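Local coordinates for protein UDP-N-acetylglucosamine pyrophosphorylase (Entamoeba histolytica, PDB 3OC9) that probably catalyses the transfer of a uridylyl group from UTP to N-acetyl-alpha-D-glucosamine 1-phosphate, giving UDP-N-acetylglucosamine and diphosphate, at residues Q8-T13 against V322-I327; C210-K215 against I261-Y266; I359-K364 against F385-L390. All coordinates share one frame; numbering follows the deposited sequence. Where two conformers were deposited one is given.

In the fold
Contacts 1 and 2 belong to one sheet, with centres about 9 Å apart, and contact 2 is nested within the chain loop that contact 1 closes. Strands 322-326 and 209-215 are neighbours: S323 O lies 3.0 Å from I211 N and I327 N 3.0 Å from I213 O, both probable hydrogen bonds. Contact 1 fastens the outer edge of strand 322-326, while contact 2 joins the other side of strand 209-215 to strand 263-267. Contact 3 is separate, its centre about 28 Å from that of contact 1 and 24 Å from that of contact 2; the nearest atoms of contacts 2 and 3 are about 7 Å apart. D195 spans this gap, forming a salt bridge with K212 and touching F385.

Contact 1: residues Q8-T13 against V322-I327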
ATOM      1  N   GLN A   8     -13.055  16.060 -17.525  1.00 29.28           N
ATOM      2  CA  GLN A   8     -12.101  17.174 -17.508  1.00 27.65           C
ATOM      3  C   GLN A   8     -10.789  16.762 -16.786  1.00 25.71           C
ATOM      4  O   GLN A   8     -10.821  15.861 -15.940  1.00 23.95           O
ATOM      5  CB  GLN A   8     -12.715  18.401 -16.816  1.00 28.42           C
ATOM      6  CG  GLN A   8     -14.024  18.921 -17.472  1.00 32.14           C
ATOM      7  CD  GLN A   8     -13.791  19.621 -18.810  1.00 37.01           C
ATOM      8  OE1 GLN A   8     -12.849  20.403 -18.967  1.00 40.27           O
ATOM      9  NE2 GLN A   8     -14.671  19.358 -19.778  1.00 40.94           N
ATOM     10  N   PRO A   9      -9.647  17.400 -17.134  1.00 25.27           N
ATOM     11  CA  PRO A   9      -8.348  17.078 -16.484  1.00 24.75           C
ATOM     12  C   PRO A   9      -8.308  17.414 -14.981  1.00 24.17           C
ATOM     13  O   PRO A   9      -9.077  18.266 -14.508  1.00 24.51           O
ATOM     14  CB  PRO A   9      -7.340  17.977 -17.227  1.00 25.72           C
ATOM     15  CG  PRO A   9      -8.031  18.432 -18.467  1.00 27.42           C
ATOM     16  CD  PRO A   9      -9.491  18.472 -18.138  1.00 25.56           C
ATOM     17  N   VAL A  10      -7.389  16.768 -14.262  1.00 22.62           N
ATOM     18  CA  VAL A  10      -7.177  16.958 -12.812  1.00 22.50           C
ATOM     19  C   VAL A  10      -5.803  17.637 -12.586  1.00 22.96           C
ATOM     20  O   VAL A  10      -4.799  17.148 -13.110  1.00 24.33           O
ATOM     21  CB  VAL A  10      -7.200  15.575 -12.073  1.00 22.42           C
ATOM     22  CG1 VAL A  10      -6.850  15.720 -10.581  1.00 22.98           C
ATOM     23  CG2 VAL A  10      -8.574  14.884 -12.239  1.00 21.60           C
ATOM     24  N   ASP A  11      -5.748  18.729 -11.808  1.00 22.77           N
ATOM     25  CA  ASP A  11      -4.465  19.403 -11.460  1.00 23.96           C
ATOM     26  C   ASP A  11      -3.747  18.712 -10.271  1.00 22.53           C
ATOM     27  O   ASP A  11      -4.399  18.315  -9.284  1.00 22.75           O
ATOM     28  CB  ASP A  11      -4.673  20.874 -11.073  1.00 25.46           C
ATOM     29  CG  ASP A  11      -5.343  21.707 -12.168  1.00 29.60           C
ATOM     30  OD1 ASP A  11      -4.923  21.640 -13.349  1.00 34.31           O
ATOM     31  OD2 ASP A  11      -6.300  22.428 -11.832  1.00 35.32           O
ATOM     32  N   ILE A  12      -2.417  18.605 -10.367  1.00 21.58           N
ATOM     33  CA  ILE A  12      -1.570  18.062  -9.279  1.00 21.01           C
ATOM     34  C   ILE A  12      -1.386  19.178  -8.247  1.00 21.26           C
ATOM     35  O   ILE A  12      -0.808  20.219  -8.563  1.00 21.68           O
ATOM     36  CB  ILE A  12      -0.178  17.557  -9.829  1.00 21.46           C
ATOM     37  CG1 ILE A  12      -0.383  16.413 -10.855  1.00 22.44           C
ATOM     38  CG2 ILE A  12       0.805  17.160  -8.665  1.00 21.37           C
ATOM     39  CD1 ILE A  12       0.897  16.005 -11.660  1.00 23.14           C
ATOM     40  N   THR A  13      -1.932  18.998  -7.039  1.00 20.78           N
ATOM     41  CA  THR A  13      -1.936  20.067  -6.022  1.00 20.32           C
ATOM     42  C   THR A  13      -0.512  20.539  -5.655  1.00 21.14           C
ATOM     43  O   THR A  13      -0.273  21.752  -5.486  1.00 21.79           O
ATOM     44  CB  THR A  13      -2.745  19.652  -4.743  1.00 20.78           C
ATOM     45  OG1 THR A  13      -3.933  18.911  -5.129  1.00 20.49           O
ATOM     46  CG2 THR A  13      -3.164  20.886  -3.955  1.00 19.12           C
ATOM     47  N   VAL A 322     -10.584  17.036  -1.842  1.00 19.73           N
ATOM     48  CA  VAL A 322      -9.555  16.027  -2.231  1.00 19.61           C
ATOM     49  C   VAL A 322      -8.256  16.735  -2.648  1.00 19.47           C
ATOM     50  O   VAL A 322      -8.298  17.684  -3.461  1.00 20.81           O
ATOM     51  CB  VAL A 322     -10.046  15.155  -3.437  1.00 18.77           C
ATOM     52  CG1 VAL A 322      -8.940  14.169  -3.923  1.00 18.69           C
ATOM     53  CG2 VAL A 322     -11.354  14.403  -3.107  1.00 19.07           C
ATOM     54  N   SER A 323      -7.117  16.321  -2.083  1.00 18.75           N
ATOM     55  CA  SER A 323      -5.812  16.828  -2.531  1.00 18.78           C
ATOM     56  C   SER A 323      -5.010  15.729  -3.284  1.00 18.10           C
ATOM     57  O   SER A 323      -5.182  14.521  -2.993  1.00 17.66           O
ATOM     58  CB  SER A 323      -5.031  17.426  -1.336  1.00 19.07           C
ATOM     59  OG  SER A 323      -4.794  16.476  -0.299  1.00 20.79           O
ATOM     60  N   ILE A 324      -4.168  16.151  -4.247  1.00 17.56           N
ATOM     61  CA  ILE A 324      -3.366  15.244  -5.098  0.70 17.60           C
ATOM     62  C   ILE A 324      -1.860  15.503  -4.849  1.00 17.74           C
ATOM     63  O   ILE A 324      -1.366  16.620  -5.072  1.00 17.41           O
ATOM     64  CB  ILE A 324      -3.713  15.436  -6.627  0.70 17.44           C
ATOM     65  CG1 ILE A 324      -5.233  15.405  -6.874  0.70 18.48           C
ATOM     66  CG2 ILE A 324      -2.984  14.396  -7.528  0.70 18.15           C
ATOM     67  CD1 ILE A 324      -5.953  14.143  -6.342  0.70 16.04           C
ATOM     68  N   PHE A 325      -1.148  14.471  -4.384  1.00 16.87           N
ATOM     69  CA  PHE A 325       0.269  14.552  -3.879  1.00 17.99           C
ATOM     70  C   PHE A 325       1.215  13.768  -4.814  1.00 18.10           C
ATOM     71  O   PHE A 325       1.170  12.518  -4.856  1.00 17.10           O
ATOM     72  CB  PHE A 325       0.253  13.961  -2.433  1.00 18.02           C
ATOM     73  CG  PHE A 325       1.549  14.120  -1.606  1.00 19.59           C
ATOM     74  CD1 PHE A 325       2.728  13.467  -1.960  1.00 19.05           C
ATOM     75  CD2 PHE A 325       1.523  14.842  -0.402  1.00 21.73           C
ATOM     76  CE1 PHE A 325       3.893  13.559  -1.149  1.00 21.20           C
ATOM     77  CE2 PHE A 325       2.672  14.948   0.416  1.00 23.09           C
ATOM     78  CZ  PHE A 325       3.861  14.302   0.030  1.00 20.02           C
ATOM     79  N   GLU A 326       2.091  14.462  -5.554  1.00 18.14           N
ATOM     80  CA  GLU A 326       3.051  13.748  -6.450  1.00 19.01           C
ATOM     81  C   GLU A 326       4.232  13.091  -5.702  1.00 18.91           C
ATOM     82  O   GLU A 326       4.900  13.762  -4.893  1.00 19.58           O
ATOM     83  CB  GLU A 326       3.625  14.716  -7.534  1.00 19.87           C
ATOM     84  CG  GLU A 326       4.573  13.990  -8.559  1.00 21.89           C
ATOM     85  CD  GLU A 326       5.343  14.924  -9.521  1.00 26.62           C
ATOM     86  OE1 GLU A 326       5.221  16.173  -9.427  1.00 28.63           O
ATOM     87  OE2 GLU A 326       6.083  14.390 -10.384  1.00 26.45           O
ATOM     88  N   ILE A 327       4.507  11.804  -5.984  1.00 18.24           N
ATOM     89  CA  ILE A 327       5.739  11.127  -5.497  1.00 19.51           C
ATOM     90  C   ILE A 327       6.706  10.780  -6.646  1.00 19.35           C
ATOM     91  O   ILE A 327       6.282  10.648  -7.795  1.00 20.21           O
ATOM     92  CB  ILE A 327       5.422   9.835  -4.665  1.00 19.38           C
ATOM     93  CG1 ILE A 327       4.652   8.813  -5.529  1.00 20.60           C
ATOM     94  CG2 ILE A 327       4.610  10.241  -3.407  1.00 18.57           C
ATOM     95  CD1 ILE A 327       4.769   7.334  -5.055  1.00 24.49           C
TER
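T13 turns OG1 anti to its carbonyl carbon (chi1 -39°), and there the hydroxyl oxygen meets the backbone of I324. I324 N donates to OG1 over 2.9 Å, and the bond is nearly straight, with 166° at the hydrogen. The backbone of T13 adds a second link: its own N lies 3.1 Å from I324 O, but the N-H points well off the acceptor and the bond is weak. T13 thus meets both backbone polar atoms of I324, N firmly through its hydroxyl and O only weakly through its own N.

Around this polar pair the apolar contacts are modest. I12 sends CG2, anti to its backbone N, against the side of E326, reaching CB at 3.9 Å. It is this CB that I12 touches; beyond it the extended E326 chain carries OE2 to a weak bond with Q328. V10 and I324 cross at about a right angle, with V10 CG1 4.1 Å from I324 CG1, although I324 has two modelled conformers and this contact is that of one of them. L226 of strand 225-229 touches both side chains.

Segment 8-13 does not run as a strand beside 322-326; the end-to-end directions of the touching parts are 84° apart. The other edge of 322-326 is bonded to strand 209-215 through S323 and F325. On this edge I324 N is taken by T13 OG1 and E326 N by the hydroxyl of T14. Two consecutive threonine hydroxyls therefore accept the amides of I324 and E326, tying the N-terminal loop to the sheet through side-chain oxygens.

Contact 2: residues C210-K215 against I261-Y266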
ATOM      1  N   CYS A 210      -6.480  12.272   0.611  1.00 17.02           N
ATOM      2  CA  CYS A 210      -5.230  12.699  -0.034  1.00 17.42           C
ATOM      3  C   CYS A 210      -4.702  11.506  -0.885  1.00 17.31           C
ATOM      4  O   CYS A 210      -4.343  10.432  -0.323  1.00 17.01           O
ATOM      5  CB  CYS A 210      -4.193  13.162   1.015  1.00 18.28           C
ATOM      6  SG  CYS A 210      -2.562  13.741   0.320  1.00 20.37           S
ATOM      7  N   ILE A 211      -4.637  11.692  -2.212  1.00 16.02           N
ATOM      8  CA  ILE A 211      -4.282  10.601  -3.172  1.00 15.95           C
ATOM      9  C   ILE A 211      -2.837  10.768  -3.700  1.00 16.26           C
ATOM     10  O   ILE A 211      -2.569  11.763  -4.395  1.00 16.14           O
ATOM     11  CB  ILE A 211      -5.248  10.581  -4.419  1.00 16.37           C
ATOM     12  CG1 ILE A 211      -6.722  10.554  -3.978  1.00 16.98           C
ATOM     13  CG2 ILE A 211      -4.939   9.374  -5.348  1.00 15.19           C
ATOM     14  CD1 ILE A 211      -7.780  10.803  -5.159  1.00 17.60           C
ATOM     15  N   LYS A 212      -1.931   9.826  -3.380  1.00 15.24           N
ATOM     16  CA  LYS A 212      -0.558   9.835  -3.973  1.00 16.20           C
ATOM     17  C   LYS A 212      -0.569   9.347  -5.443  1.00 16.03           C
ATOM     18  O   LYS A 212      -1.241   8.355  -5.772  1.00 16.66           O
ATOM     19  CB  LYS A 212       0.474   9.046  -3.099  1.00 15.98           C
ATOM     20  CG  LYS A 212       1.054   9.919  -1.919  1.00 15.42           C
ATOM     21  CD  LYS A 212       1.951   9.115  -0.943  1.00 14.38           C
ATOM     22  CE  LYS A 212       2.837  10.044  -0.067  1.00 17.05           C
ATOM     23  NZ  LYS A 212       3.751   9.238   0.881  1.00 17.89           N
ATOM     24  N   ILE A 213       0.160  10.054  -6.321  1.00 16.44           N
ATOM     25  CA  ILE A 213       0.218   9.711  -7.759  1.00 16.16           C
ATOM     26  C   ILE A 213       1.656   9.709  -8.287  1.00 17.33           C
ATOM     27  O   ILE A 213       2.549  10.360  -7.697  1.00 17.36           O
ATOM     28  CB  ILE A 213      -0.720  10.631  -8.671  1.00 15.24           C
ATOM     29  CG1 ILE A 213      -0.259  12.111  -8.724  1.00 15.82           C
ATOM     30  CG2 ILE A 213      -2.203  10.541  -8.203  1.00 15.29           C
ATOM     31  CD1 ILE A 213       0.869  12.442  -9.816  1.00 16.38           C
ATOM     32  N   VAL A 214       1.863   8.978  -9.382  1.00 18.26           N
ATOM     33  CA  VAL A 214       3.086   9.112 -10.202  1.00 19.37           C
ATOM     34  C   VAL A 214       2.710   9.722 -11.569  1.00 19.37           C
ATOM     35  O   VAL A 214       1.669   9.381 -12.145  1.00 20.38           O
ATOM     36  CB  VAL A 214       3.849   7.741 -10.387  1.00 19.22           C
ATOM     37  CG1 VAL A 214       4.432   7.247  -9.049  1.00 21.31           C
ATOM     38  CG2 VAL A 214       2.931   6.617 -11.052  1.00 19.37           C
ATOM     39  N   LYS A 215       3.544  10.622 -12.092  1.00 20.77           N
ATOM     40  CA  LYS A 215       3.333  11.143 -13.465  1.00 22.32           C
ATOM     41  C   LYS A 215       3.465  10.055 -14.553  1.00 22.94           C
ATOM     42  O   LYS A 215       4.523   9.399 -14.659  1.00 23.19           O
ATOM     43  CB  LYS A 215       4.342  12.254 -13.760  1.00 23.74           C
ATOM     44  CG  LYS A 215       4.020  13.598 -13.174  1.00 26.79           C
ATOM     45  CD  LYS A 215       4.978  14.627 -13.831  1.00 32.50           C
ATOM     46  CE  LYS A 215       4.622  16.044 -13.509  1.00 35.15           C
ATOM     47  NZ  LYS A 215       5.726  16.981 -13.937  1.00 35.97           N
ATOM     48  N   ILE A 261      -1.579   5.039  -7.594  1.00 18.97           N
ATOM     49  CA  ILE A 261      -0.678   3.938  -7.154  1.00 21.20           C
ATOM     50  C   ILE A 261      -1.034   3.301  -5.788  1.00 20.20           C
ATOM     51  O   ILE A 261      -0.223   2.561  -5.204  1.00 20.85           O
ATOM     52  CB  ILE A 261       0.849   4.304  -7.211  1.00 22.98           C
ATOM     53  CG1 ILE A 261       1.093   5.689  -6.665  1.00 23.44           C
ATOM     54  CG2 ILE A 261       1.452   4.101  -8.652  1.00 25.83           C
ATOM     55  CD1 ILE A 261       1.032   5.743  -5.168  1.00 23.59           C
ATOM     56  N   SER A 262      -2.247   3.570  -5.299  1.00 19.33           N
ATOM     57  CA  SER A 262      -2.800   2.912  -4.081  1.00 18.78           C
ATOM     58  C   SER A 262      -2.025   3.189  -2.770  1.00 17.82           C
ATOM     59  O   SER A 262      -1.756   2.263  -1.989  1.00 16.27           O
ATOM     60  CB  SER A 262      -2.983   1.376  -4.249  1.00 20.37           C
ATOM     61  OG  SER A 262      -3.909   1.037  -5.273  1.00 24.82           O
ATOM     62  N   ILE A 263      -1.684   4.456  -2.536  1.00 15.99           N
ATOM     63  CA  ILE A 263      -1.246   4.931  -1.196  1.00 15.74           C
ATOM     64  C   ILE A 263      -2.137   6.159  -0.893  1.00 15.56           C
ATOM     65  O   ILE A 263      -1.885   7.253  -1.429  1.00 15.18           O
ATOM     66  CB  ILE A 263       0.284   5.290  -1.122  1.00 15.39           C
ATOM     67  CG1 ILE A 263       1.174   4.133  -1.624  1.00 15.77           C
ATOM     68  CG2 ILE A 263       0.693   5.699   0.353  1.00 16.52           C
ATOM     69  CD1 ILE A 263       2.652   4.545  -1.926  1.00 18.25           C
ATOM     70  N   ASN A 264      -3.181   5.973  -0.060  1.00 15.30           N
ATOM     71  CA  ASN A 264      -4.270   6.987   0.126  1.00 16.00           C
ATOM     72  C   ASN A 264      -4.521   7.299   1.602  1.00 16.77           C
ATOM     73  O   ASN A 264      -4.601   6.373   2.424  1.00 16.23           O
ATOM     74  CB  ASN A 264      -5.591   6.499  -0.552  1.00 15.64           C
ATOM     75  CG  ASN A 264      -5.425   6.289  -2.081  1.00 16.80           C
ATOM     76  OD1 ASN A 264      -5.126   7.234  -2.811  1.00 16.49           O
ATOM     77  ND2 ASN A 264      -5.618   5.045  -2.555  1.00 16.02           N
ATOM     78  N   GLY A 265      -4.612   8.595   1.938  1.00 16.49           N
ATOM     79  CA  GLY A 265      -4.958   9.036   3.303  1.00 16.65           C
ATOM     80  C   GLY A 265      -6.429   9.456   3.438  1.00 17.15           C
ATOM     81  O   GLY A 265      -6.968  10.104   2.539  1.00 17.04           O
ATOM     82  N   TYR A 266      -7.064   9.073   4.557  1.00 17.01           N
ATOM     83  CA  TYR A 266      -8.493   9.338   4.809  1.00 17.57           C
ATOM     84  C   TYR A 266      -8.733   9.946   6.202  1.00 19.00           C
ATOM     85  O   TYR A 266      -8.153   9.468   7.196  1.00 19.43           O
ATOM     86  CB  TYR A 266      -9.302   8.030   4.743  1.00 17.81           C
ATOM     87  CG  TYR A 266      -9.235   7.208   3.463  1.00 16.42           C
ATOM     88  CD1 TYR A 266     -10.004   7.563   2.340  1.00 15.97           C
ATOM     89  CD2 TYR A 266      -8.467   6.037   3.397  1.00 17.07           C
ATOM     90  CE1 TYR A 266      -9.979   6.790   1.170  1.00 16.90           C
ATOM     91  CE2 TYR A 266      -8.443   5.239   2.221  1.00 18.30           C
ATOM     92  CZ  TYR A 266      -9.186   5.627   1.117  1.00 18.13           C
ATOM     93  OH  TYR A 266      -9.149   4.844  -0.034  1.00 20.06           O
TER
HETATM   94  O   HOH W   1      -2.871   6.439  -4.402  1.00 10.56           O
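I211 and N264 face each other as an antiparallel non-hydrogen-bonded pair, their side chains on the same face of the sheet and crossing obliquely. N264 has CG anti to its carbonyl carbon, and its amide oxygen leans across to I211, with OD1 3.3 Å from I211 CG2. The other end of that amide, ND2, bonds to H260. On the opposite face K212 lies with its extended chain passing over I263: K212 CD is 3.9 Å from I263 CG2, so the aliphatic part does the packing while NZ continues to salt bridges with E332 and D195. Farther along, V214 and I261 meet at about a right angle, V214 CG2 against I261 CG2 at 3.8 Å. I261 holds CG1 between its backbone N and carbonyl carbon (chi1 44°), and its CD1 reaches 3.5 Å from K212 O.

The main chains are bonded mainly beside C210. C210 and G265 form a hydrogen-bonded pair, each N donating to the other's O, with G265 N 2.9 Å from C210 O. K212 N then reaches I263 O over 3.2 Å. Beyond this the chain turns a corner at S262, where a water molecule accepts the N-H of I263 at 3.0 Å from I263 N. The same water lies 2.9 Å from both K212 O and N264 OD1, a possible donor shared among several acceptors.

Strand 263-267 stands between 209-215 and 180-184. Among the core strands, in the order 125-134, 95-100, 36-41, 180-184, 263-267, 209-215 and 322-326, it alone runs against the others, which is the strand order and direction of the GT-A core of nucleotidyltransferases such as this one.

Contact 3: residues I359-K364 against F385-L390; sequences IYYLKK and FEEEGL
Y361, in the last turn of helix 347-364, offers one face of its ring to the main chain of E386 and E387; here the helix packs on the irregular segment between strands 377-379 and 397-399, in the C-terminal part of this UDPGP-family chain. E386 C sits 3.8 Å above the ring plane over its centre, and E387 N is also above that face but shifted toward the rim. The E386 side chain crosses the tyrosine at the phenol end, CG lying 4.0 Å from Y361 OH, with ring and carboxylate planes 46° apart. L390 CD1 packs on Y361 CB at 4.0 Å, at the root of the tyrosine side chain, and also meets L362 CD2.

One turn further on, K364 CG stands anti to its backbone N (chi1 -166°) and meets E387 OE2. The extended chain passes obliquely across the E387 carboxylate, with K364 CE 3.5 Å from E387 OE2. K364 NZ is 4.4 Å from E387 OE2, beyond a salt bridge, although the opposite charges probably still favour each other. A water bonded to both K364 NZ and E387 OE1 joins them. Another links the tyrosine to the loop, 2.8 Å from Y361 OH and bonded also to F385 O.

Behind this first shell, S384 OG bonds E386 O and G389 N, and E386 OE2 forms a salt bridge with K192. E388, itself paired with R78, folds its carboxylate back on the loop through both syn lone pairs: OE1 accepts E386 N, and OE2 accepts F385 N at 2.9 Å with an almost linear 177° at the hydrogen.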
ATOM      1  N   ILE A 359      22.095   4.634  -1.343  1.00 29.22           N
ATOM      2  CA  ILE A 359      23.269   5.422  -1.806  1.00 30.72           C
ATOM      3  C   ILE A 359      22.955   6.930  -1.903  1.00 30.68           C
ATOM      4  O   ILE A 359      23.727   7.775  -1.404  1.00 31.24           O
ATOM      5  CB  ILE A 359      23.801   4.886  -3.157  1.00 31.04           C
ATOM      6  CG1 ILE A 359      24.327   3.459  -2.980  1.00 32.64           C
ATOM      7  CG2 ILE A 359      24.884   5.817  -3.737  1.00 32.85           C
ATOM      8  CD1 ILE A 359      24.622   2.745  -4.293  1.00 33.88           C
ATOM      9  N   TYR A 360      21.821   7.259  -2.524  1.00 29.93           N
ATOM     10  CA  TYR A 360      21.308   8.634  -2.578  1.00 30.37           C
ATOM     11  C   TYR A 360      21.189   9.284  -1.184  1.00 30.27           C
ATOM     12  O   TYR A 360      21.616  10.436  -1.001  1.00 31.24           O
ATOM     13  CB  TYR A 360      19.975   8.688  -3.374  1.00 29.49           C
ATOM     14  CG  TYR A 360      19.194  10.013  -3.282  1.00 31.66           C
ATOM     15  CD1 TYR A 360      19.476  11.075  -4.148  1.00 34.00           C
ATOM     16  CD2 TYR A 360      18.174  10.188  -2.336  1.00 30.85           C
ATOM     17  CE1 TYR A 360      18.764  12.280  -4.072  1.00 35.53           C
ATOM     18  CE2 TYR A 360      17.460  11.397  -2.246  1.00 33.32           C
ATOM     19  CZ  TYR A 360      17.761  12.434  -3.116  1.00 35.27           C
ATOM     20  OH  TYR A 360      17.067  13.635  -3.045  1.00 39.02           O
ATOM     21  N   TYR A 361      20.621   8.565  -0.207  1.00 29.67           N
ATOM     22  CA  TYR A 361      20.450   9.108   1.153  1.00 30.03           C
ATOM     23  C   TYR A 361      21.822   9.368   1.842  1.00 31.32           C
ATOM     24  O   TYR A 361      22.023  10.408   2.505  1.00 31.13           O
ATOM     25  CB  TYR A 361      19.552   8.194   2.010  1.00 28.79           C
ATOM     26  CG  TYR A 361      18.033   8.324   1.743  1.00 27.30           C
ATOM     27  CD1 TYR A 361      17.462   9.550   1.343  1.00 26.96           C
ATOM     28  CD2 TYR A 361      17.176   7.225   1.945  1.00 25.57           C
ATOM     29  CE1 TYR A 361      16.048   9.671   1.121  1.00 25.66           C
ATOM     30  CE2 TYR A 361      15.769   7.337   1.724  1.00 25.72           C
ATOM     31  CZ  TYR A 361      15.226   8.563   1.318  1.00 26.15           C
ATOM     32  OH  TYR A 361      13.847   8.684   1.092  1.00 25.94           O
ATOM     33  N   LEU A 362      22.763   8.443   1.670  1.00 31.80           N
ATOM     34  CA  LEU A 362      24.127   8.643   2.193  1.00 33.40           C
ATOM     35  C   LEU A 362      24.800   9.916   1.643  1.00 34.98           C
ATOM     36  O   LEU A 362      25.421  10.661   2.405  1.00 35.56           O
ATOM     37  CB  LEU A 362      25.011   7.409   1.949  1.00 33.50           C
ATOM     38  CG  LEU A 362      24.839   6.209   2.888  1.00 33.99           C
ATOM     39  CD1 LEU A 362      25.527   4.938   2.329  1.00 34.35           C
ATOM     40  CD2 LEU A 362      25.313   6.489   4.334  1.00 33.43           C
ATOM     41  N   LYS A 363      24.653  10.167   0.344  1.00 35.93           N
ATOM     42  CA  LYS A 363      25.207  11.374  -0.301  1.00 38.13           C
ATOM     43  C   LYS A 363      24.504  12.668   0.144  1.00 38.78           C
ATOM     44  O   LYS A 363      25.143  13.720   0.275  1.00 39.37           O
ATOM     45  CB  LYS A 363      25.178  11.242  -1.829  1.00 38.28           C
ATOM     46  CG  LYS A 363      26.098  10.135  -2.382  1.00 39.90           C
ATOM     47  CD  LYS A 363      25.927   9.972  -3.895  1.00 43.31           C
ATOM     48  CE  LYS A 363      26.725   8.772  -4.399  1.00 44.99           C
ATOM     49  NZ  LYS A 363      26.500   8.480  -5.849  1.00 48.44           N
ATOM     50  N   LYS A 364      23.194  12.589   0.382  1.00 38.33           N
ATOM     51  CA  LYS A 364      22.430  13.741   0.850  1.00 39.04           C
ATOM     52  C   LYS A 364      22.851  14.126   2.287  1.00 39.44           C
ATOM     53  O   LYS A 364      22.733  15.300   2.691  1.00 40.06           O
ATOM     54  CB  LYS A 364      20.921  13.450   0.739  1.00 38.25           C
ATOM     55  CG  LYS A 364      20.004  14.662   0.866  1.00 40.30           C
ATOM     56  CD  LYS A 364      18.539  14.299   0.544  1.00 41.51           C
ATOM     57  CE  LYS A 364      17.615  15.504   0.697  1.00 43.65           C
ATOM     58  NZ  LYS A 364      16.332  15.281  -0.035  1.00 45.20           N
ATOM     59  N   PHE A 385      14.606   6.800   8.421  1.00 26.00           N
ATOM     60  CA  PHE A 385      13.363   6.926   7.634  1.00 24.89           C
ATOM     61  C   PHE A 385      13.669   7.492   6.234  1.00 25.45           C
ATOM     62  O   PHE A 385      13.375   6.844   5.211  1.00 25.08           O
ATOM     63  CB  PHE A 385      12.344   7.784   8.420  1.00 24.97           C
ATOM     64  CG  PHE A 385      11.072   8.144   7.646  1.00 23.24           C
ATOM     65  CD1 PHE A 385      10.172   7.155   7.247  1.00 22.41           C
ATOM     66  CD2 PHE A 385      10.788   9.473   7.329  1.00 23.36           C
ATOM     67  CE1 PHE A 385       8.986   7.492   6.536  1.00 22.79           C
ATOM     68  CE2 PHE A 385       9.608   9.817   6.621  1.00 23.32           C
ATOM     69  CZ  PHE A 385       8.718   8.814   6.217  1.00 22.27           C
ATOM     70  N   GLU A 386      14.223   8.706   6.192  1.00 25.22           N
ATOM     71  CA  GLU A 386      14.795   9.292   4.967  1.00 25.54           C
ATOM     72  C   GLU A 386      16.325   9.288   5.212  1.00 26.65           C
ATOM     73  O   GLU A 386      16.879   8.202   5.466  1.00 26.07           O
ATOM     74  CB  GLU A 386      14.187  10.676   4.657  1.00 26.52           C
ATOM     75  CG  GLU A 386      12.649  10.582   4.347  1.00 25.16           C
ATOM     76  CD  GLU A 386      11.839  11.872   4.513  1.00 30.46           C
ATOM     77  OE1 GLU A 386      12.253  12.797   5.256  1.00 30.52           O
ATOM     78  OE2 GLU A 386      10.739  11.950   3.898  1.00 28.15           O
ATOM     79  N   GLU A 387      16.991  10.445   5.190  1.00 27.70           N
ATOM     80  CA  GLU A 387      18.461  10.495   5.478  1.00 29.73           C
ATOM     81  C   GLU A 387      18.841  10.915   6.917  1.00 30.43           C
ATOM     82  O   GLU A 387      20.051  10.991   7.275  1.00 31.21           O
ATOM     83  CB  GLU A 387      19.190  11.367   4.419  1.00 30.70           C
ATOM     84  CG  GLU A 387      19.182  12.891   4.651  1.00 33.36           C
ATOM     85  CD  GLU A 387      17.880  13.604   4.258  1.00 37.27           C
ATOM     86  OE1 GLU A 387      16.810  12.958   4.113  1.00 35.77           O
ATOM     87  OE2 GLU A 387      17.938  14.844   4.088  1.00 39.48           O
ATOM     88  N   GLU A 388      17.836  11.163   7.752  1.00 30.05           N
ATOM     89  CA  GLU A 388      18.062  11.800   9.070  1.00 30.46           C
ATOM     90  C   GLU A 388      18.837  10.958  10.101  1.00 31.27           C
ATOM     91  O   GLU A 388      19.395  11.515  11.069  1.00 31.63           O
ATOM     92  CB  GLU A 388      16.737  12.350   9.657  1.00 30.67           C
ATOM     93  CG  GLU A 388      15.869  11.347  10.453  1.00 29.16           C
ATOM     94  CD  GLU A 388      15.350  10.177   9.609  1.00 28.29           C
ATOM     95  OE1 GLU A 388      14.961  10.403   8.438  1.00 26.78           O
ATOM     96  OE2 GLU A 388      15.348   9.034  10.126  1.00 27.54           O
ATOM     97  N   GLY A 389      18.900   9.639   9.903  1.00 30.59           N
ATOM     98  CA  GLY A 389      19.649   8.766  10.825  1.00 31.65           C
ATOM     99  C   GLY A 389      21.115   8.566  10.458  1.00 32.27           C
ATOM    100  O   GLY A 389      21.821   7.778  11.103  1.00 32.31           O
ATOM    101  N   LEU A 390      21.572   9.293   9.441  1.00 32.55           N
ATOM    102  CA  LEU A 390      22.872   9.031   8.827  1.00 34.52           C
ATOM    103  C   LEU A 390      23.869  10.185   9.029  1.00 36.56           C
ATOM    104  O   LEU A 390      24.900  10.237   8.356  1.00 37.32           O
ATOM    105  CB  LEU A 390      22.707   8.716   7.332  1.00 33.68           C
ATOM    106  CG  LEU A 390      21.645   7.662   6.939  1.00 32.20           C
ATOM    107  CD1 LEU A 390      21.477   7.649   5.425  1.00 31.58           C
ATOM    108  CD2 LEU A 390      21.982   6.267   7.469  1.00 33.47           C
TER
HETATM  109  O   HOH W   2      12.221   6.903   2.545  1.00 19.26           O
HETATM  110  O   HOH W   3      14.913  13.341   1.893  1.00 39.74           O
HETATM  111  O   HOH W   4      20.268  16.371   4.919  1.00 48.21           O